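Local coordinates for putative uncharacterized protein (Streptococcus mutans, PDB 3L7N), which probably acts as a class I glutamine amidotransferase, hydrolysing glutamine to release ammonia for transfer to an acceptor substrate, at residues 41-52 with 79-90. Sequence-based numbering, arbitrary orientation.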
loop_
_atom_site.group_PDB
_atom_site.type_symbol
_atom_site.label_atom_id
_atom_site.label_comp_id
_atom_site.label_asym_id
_atom_site.label_seq_id
_atom_site.Cartn_x
_atom_site.Cartn_y
_atom_site.Cartn_z
ATOM N N LYS A 41 3.176 1.966 21.203
ATOM C CA LYS A 41 4.569 1.909 21.652
ATOM C C LYS A 41 5.204 0.478 21.634
ATOM O O LYS A 41 6.423 0.333 21.399
ATOM C CB LYS A 41 4.765 2.622 22.986
ATOM C CG LYS A 41 5.033 4.221 22.811
ATOM C CD LYS A 41 3.785 5.077 23.295
ATOM C CE LYS A 41 3.347 4.638 24.786
ATOM N NZ LYS A 41 1.972 5.145 25.196
ATOM N N ASP A 42 4.330 -0.560 21.751
ATOM C CA ASP A 42 4.747 -2.034 21.823
ATOM C C ASP A 42 4.341 -2.790 20.603
ATOM O O ASP A 42 3.092 -2.872 20.290
ATOM C CB ASP A 42 4.041 -2.746 23.028
ATOM C CG ASP A 42 4.344 -2.097 24.313
ATOM O OD1 ASP A 42 5.489 -1.602 24.445
ATOM O OD2 ASP A 42 3.438 -1.993 25.187
ATOM N N ILE A 43 5.271 -3.561 20.054
ATOM C CA ILE A 43 4.913 -4.491 19.085
ATOM C C ILE A 43 4.102 -5.662 19.655
ATOM O O ILE A 43 3.677 -6.554 18.911
ATOM C CB ILE A 43 6.083 -4.979 18.306
ATOM C CG1 ILE A 43 7.200 -5.321 19.196
ATOM C CG2 ILE A 43 6.506 -3.984 17.379
ATOM C CD1 ILE A 43 7.679 -6.656 18.960
ATOM N N ASP A 44 3.803 -5.620 20.945
ATOM C CA ASP A 44 3.258 -6.833 21.648
ATOM C C ASP A 44 1.770 -6.970 21.527
ATOM O O ASP A 44 1.187 -8.061 21.838
ATOM C CB ASP A 44 3.648 -6.812 23.140
ATOM C CG ASP A 44 5.210 -6.795 23.352
ATOM O OD1 ASP A 44 5.920 -7.765 22.792
ATOM O OD2 ASP A 44 5.724 -5.779 24.013
ATOM N N ASP A 45 1.127 -5.881 21.124
ATOM C CA ASP A 45 -0.327 -5.872 20.984
ATOM C C ASP A 45 -0.856 -6.337 19.632
ATOM O O ASP A 45 -2.068 -6.361 19.420
ATOM C CB ASP A 45 -0.917 -4.502 21.354
ATOM C CG ASP A 45 -0.568 -4.080 22.815
ATOM O OD1 ASP A 45 -0.798 -4.906 23.761
ATOM O OD2 ASP A 45 0.021 -2.959 22.992
ATOM N N PHE A 46 0.032 -6.737 18.732
ATOM C CA PHE A 46 -0.403 -7.190 17.454
ATOM C C PHE A 46 0.496 -8.306 16.832
ATOM O O PHE A 46 1.591 -8.579 17.309
ATOM C CB PHE A 46 -0.617 -5.989 16.484
ATOM C CG PHE A 46 0.635 -5.210 16.195
ATOM C CD1 PHE A 46 1.606 -5.720 15.286
ATOM C CD2 PHE A 46 0.856 -3.982 16.789
ATOM C CE1 PHE A 46 2.747 -5.046 15.017
ATOM C CE2 PHE A 46 2.036 -3.257 16.526
ATOM C CZ PHE A 46 2.992 -3.804 15.640
ATOM N N ASP A 47 -0.057 -8.981 15.820
ATOM C CA ASP A 47 0.583 -10.067 15.130
ATOM C C ASP A 47 0.938 -9.603 13.721
ATOM O O ASP A 47 1.853 -10.126 13.111
ATOM C CB ASP A 47 -0.383 -11.241 15.009
ATOM C CG ASP A 47 -0.738 -11.865 16.362
ATOM O OD1 ASP A 47 0.203 -12.261 17.135
ATOM O OD2 ASP A 47 -1.961 -12.053 16.626
ATOM N N MET A 48 0.141 -8.693 13.170
ATOM C CA MET A 48 0.384 -8.210 11.855
ATOM C C MET A 48 0.100 -6.707 11.806
ATOM O O MET A 48 -0.783 -6.235 12.489
ATOM C CB MET A 48 -0.504 -8.952 10.879
ATOM C CG MET A 48 -0.600 -8.367 9.508
ATOM S SD MET A 48 -1.665 -9.388 8.443
ATOM C CE MET A 48 -1.438 -8.626 6.841
ATOM N N LEU A 49 0.866 -5.967 10.994
ATOM C CA LEU A 49 0.822 -4.515 10.965
ATOM C C LEU A 49 0.603 -4.151 9.494
ATOM O O LEU A 49 1.354 -4.592 8.632
ATOM C CB LEU A 49 2.169 -3.960 11.430
ATOM C CG LEU A 49 2.376 -2.472 11.431
ATOM C CD1 LEU A 49 1.380 -1.766 12.362
ATOM C CD2 LEU A 49 3.818 -2.138 11.833
ATOM N N ILE A 50 -0.428 -3.402 9.200
ATOM C CA ILE A 50 -0.716 -3.032 7.863
ATOM C C ILE A 50 -0.724 -1.556 7.879
ATOM O O ILE A 50 -1.449 -0.975 8.673
ATOM C CB ILE A 50 -2.128 -3.518 7.487
ATOM C CG1 ILE A 50 -2.182 -5.008 7.578
ATOM C CG2 ILE A 50 -2.540 -3.020 6.153
ATOM C CD1 ILE A 50 -3.495 -5.581 7.205
ATOM N N LEU A 51 0.134 -0.917 7.076
ATOM C CA LEU A 51 0.199 0.549 7.051
ATOM C C LEU A 51 -0.320 0.985 5.703
ATOM O O LEU A 51 0.225 0.584 4.700
ATOM C CB LEU A 51 1.676 1.053 7.200
ATOM C CG LEU A 51 2.533 0.693 8.431
ATOM C CD1 LEU A 51 3.401 -0.403 8.114
ATOM C CD2 LEU A 51 3.386 1.875 8.957
ATOM N N MET A 52 -1.368 1.814 5.683
ATOM C CA MET A 52 -1.995 2.255 4.449
ATOM C C MET A 52 -1.373 3.543 3.887
ATOM O O MET A 52 -0.487 4.104 4.484
ATOM C CB MET A 52 -3.485 2.474 4.687
ATOM C CG MET A 52 -4.264 1.167 4.883
ATOM S SD MET A 52 -4.238 0.126 3.433
ATOM C CE MET A 52 -3.969 -1.281 4.327
ATOM N N LYS A 79 10.921 -2.098 14.594
ATOM C CA LYS A 79 10.604 -2.941 15.790
ATOM C C LYS A 79 9.794 -4.100 15.365
ATOM O O LYS A 79 10.053 -5.230 15.764
ATOM C CB LYS A 79 9.863 -2.146 16.886
ATOM C CG LYS A 79 10.700 -0.871 17.458
ATOM C CD LYS A 79 10.115 -0.316 18.852
ATOM C CE LYS A 79 10.238 -1.414 20.083
ATOM N NZ LYS A 79 9.020 -1.379 21.095
ATOM N N ALA A 80 8.834 -3.865 14.500
ATOM C CA ALA A 80 7.954 -4.930 14.129
ATOM C C ALA A 80 8.751 -6.053 13.369
ATOM O O ALA A 80 8.730 -7.216 13.762
ATOM C CB ALA A 80 6.751 -4.380 13.273
ATOM N N ALA A 81 9.488 -5.644 12.325
ATOM C CA ALA A 81 10.374 -6.563 11.535
ATOM C C ALA A 81 11.318 -7.354 12.443
ATOM O O ALA A 81 11.488 -8.569 12.277
ATOM C CB ALA A 81 11.183 -5.766 10.501
ATOM N N LYS A 82 11.915 -6.655 13.413
ATOM C CA LYS A 82 12.863 -7.238 14.224
ATOM C C LYS A 82 12.252 -8.270 15.105
ATOM O O LYS A 82 12.937 -9.147 15.530
ATOM C CB LYS A 82 13.648 -6.200 15.022
ATOM C CG LYS A 82 14.761 -6.806 15.892
ATOM C CD LYS A 82 15.569 -5.698 16.724
ATOM C CE LYS A 82 14.923 -5.428 18.188
ATOM N NZ LYS A 82 14.125 -4.092 18.223
ATOM N N SER A 83 10.928 -8.253 15.292
ATOM C CA SER A 83 10.262 -9.399 16.007
ATOM C C SER A 83 9.588 -10.396 15.080
ATOM O O SER A 83 8.835 -11.238 15.520
ATOM C CB SER A 83 9.259 -8.922 17.031
ATOM O OG SER A 83 9.884 -8.186 18.041
ATOM N N GLU A 84 9.876 -10.310 13.813
ATOM C CA GLU A 84 9.274 -11.204 12.866
ATOM C C GLU A 84 7.735 -11.084 12.798
ATOM O O GLU A 84 7.054 -12.016 12.387
ATOM C CB GLU A 84 9.650 -12.624 13.166
ATOM C CG GLU A 84 10.978 -13.076 12.552
ATOM C CD GLU A 84 11.508 -14.360 13.239
ATOM O OE1 GLU A 84 11.312 -15.474 12.670
ATOM O OE2 GLU A 84 12.029 -14.256 14.395
ATOM N N LYS A 85 7.208 -9.913 13.135
ATOM C CA LYS A 85 5.759 -9.597 12.835
ATOM C C LYS A 85 5.492 -9.640 11.331
ATOM O O LYS A 85 6.259 -9.156 10.592
ATOM C CB LYS A 85 5.418 -8.187 13.361
ATOM C CG LYS A 85 5.641 -8.020 14.794
ATOM C CD LYS A 85 4.720 -8.877 15.564
ATOM C CE LYS A 85 4.951 -8.688 17.053
ATOM N NZ LYS A 85 4.436 -9.850 17.769
ATOM N N ILE A 86 4.333 -10.122 10.924
ATOM C CA ILE A 86 3.851 -9.925 9.520
ATOM C C ILE A 86 3.628 -8.461 9.291
ATOM O O ILE A 86 2.988 -7.843 10.097
ATOM C CB ILE A 86 2.544 -10.622 9.322
ATOM C CG1 ILE A 86 2.639 -12.054 9.870
ATOM C CG2 ILE A 86 2.068 -10.509 7.876
ATOM C CD1 ILE A 86 1.594 -12.980 9.401
ATOM N N ILE A 87 4.207 -7.874 8.215
ATOM C CA ILE A 87 3.975 -6.435 7.920
ATOM C C ILE A 87 3.531 -6.315 6.506
ATOM O O ILE A 87 3.984 -7.048 5.709
ATOM C CB ILE A 87 5.226 -5.642 8.079
ATOM C CG1 ILE A 87 5.848 -5.955 9.438
ATOM C CG2 ILE A 87 4.928 -4.137 7.936
ATOM C CD1 ILE A 87 7.138 -5.231 9.694
ATOM N N VAL A 88 2.573 -5.423 6.207
ATOM C CA VAL A 88 2.255 -5.055 4.797
ATOM C C VAL A 88 2.140 -3.511 4.714
ATOM O O VAL A 88 1.527 -2.913 5.602
ATOM C CB VAL A 88 0.942 -5.660 4.348
ATOM C CG1 VAL A 88 0.459 -5.024 2.940
ATOM C CG2 VAL A 88 1.031 -7.173 4.324
ATOM N N GLY A 89 2.769 -2.865 3.678
ATOM C CA GLY A 89 2.763 -1.372 3.535
ATOM C C GLY A 89 2.235 -1.042 2.184
ATOM O O GLY A 89 2.625 -1.656 1.243
ATOM N N VAL A 90 1.290 -0.090 2.094
ATOM C CA VAL A 90 0.628 0.271 0.802
ATOM C C VAL A 90 0.912 1.757 0.453
ATOM O O VAL A 90 0.850 2.584 1.310
ATOM C CB VAL A 90 -0.851 0.092 0.943
ATOM C CG1 VAL A 90 -1.569 0.473 -0.295
ATOM C CG2 VAL A 90 -1.161 -1.299 1.327
HETATM O O HOH W 1 4.983 -9.516 20.903
HETATM O O HOH W 2 3.086 -11.840 16.823
#
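Met-48 lies obliquely across Ile-86, its CG 3.8 Å from Ile-86 CG2, and illustrates how residues paired across neighbouring parallel strands pack on the same face of a sheet. Because the methionine chain is extended throughout, with CG anti to the backbone N (chi1 167°), its CE runs on to Val-88 CG2, 3.8 Å away; helix 219-233 covers this face through Leu-229 and Leu-232. On the other face Leu-51 and Ile-87 point the same way, side by side, while Leu-49 CD2 meets Ala-80 CB of the connecting helix at 4.0 Å. Between the faces, Leu-49 and Leu-51 trade backbone hydrogen bonds with Ile-86, Val-88 and Val-90. At the strand entrances Lys-85, bent at chi2 (-65°), crosses near the Phe-46 ring and gives its NZ to Phe-46 O at 3.1 Å, nearly in line with the carbonyl; one water links the same ammonium to Asp-44 OD1 and a second to Asp-47 OD1, the latter also salt-bridged to Arg-2. Ala-80 CB approaches the ring's edge, and Ile-43 CG2 packs on Ala-80 CA at 3.7 Å. Strands 48-51 and 86-90 with helix 70-82 thus form a beta-alpha-beta crossover of the class I amidotransferase domain, whose second strand carries Gly-89, the first glycine of a GxCxG pattern consistent with a nucleophile elbow at the strand's end.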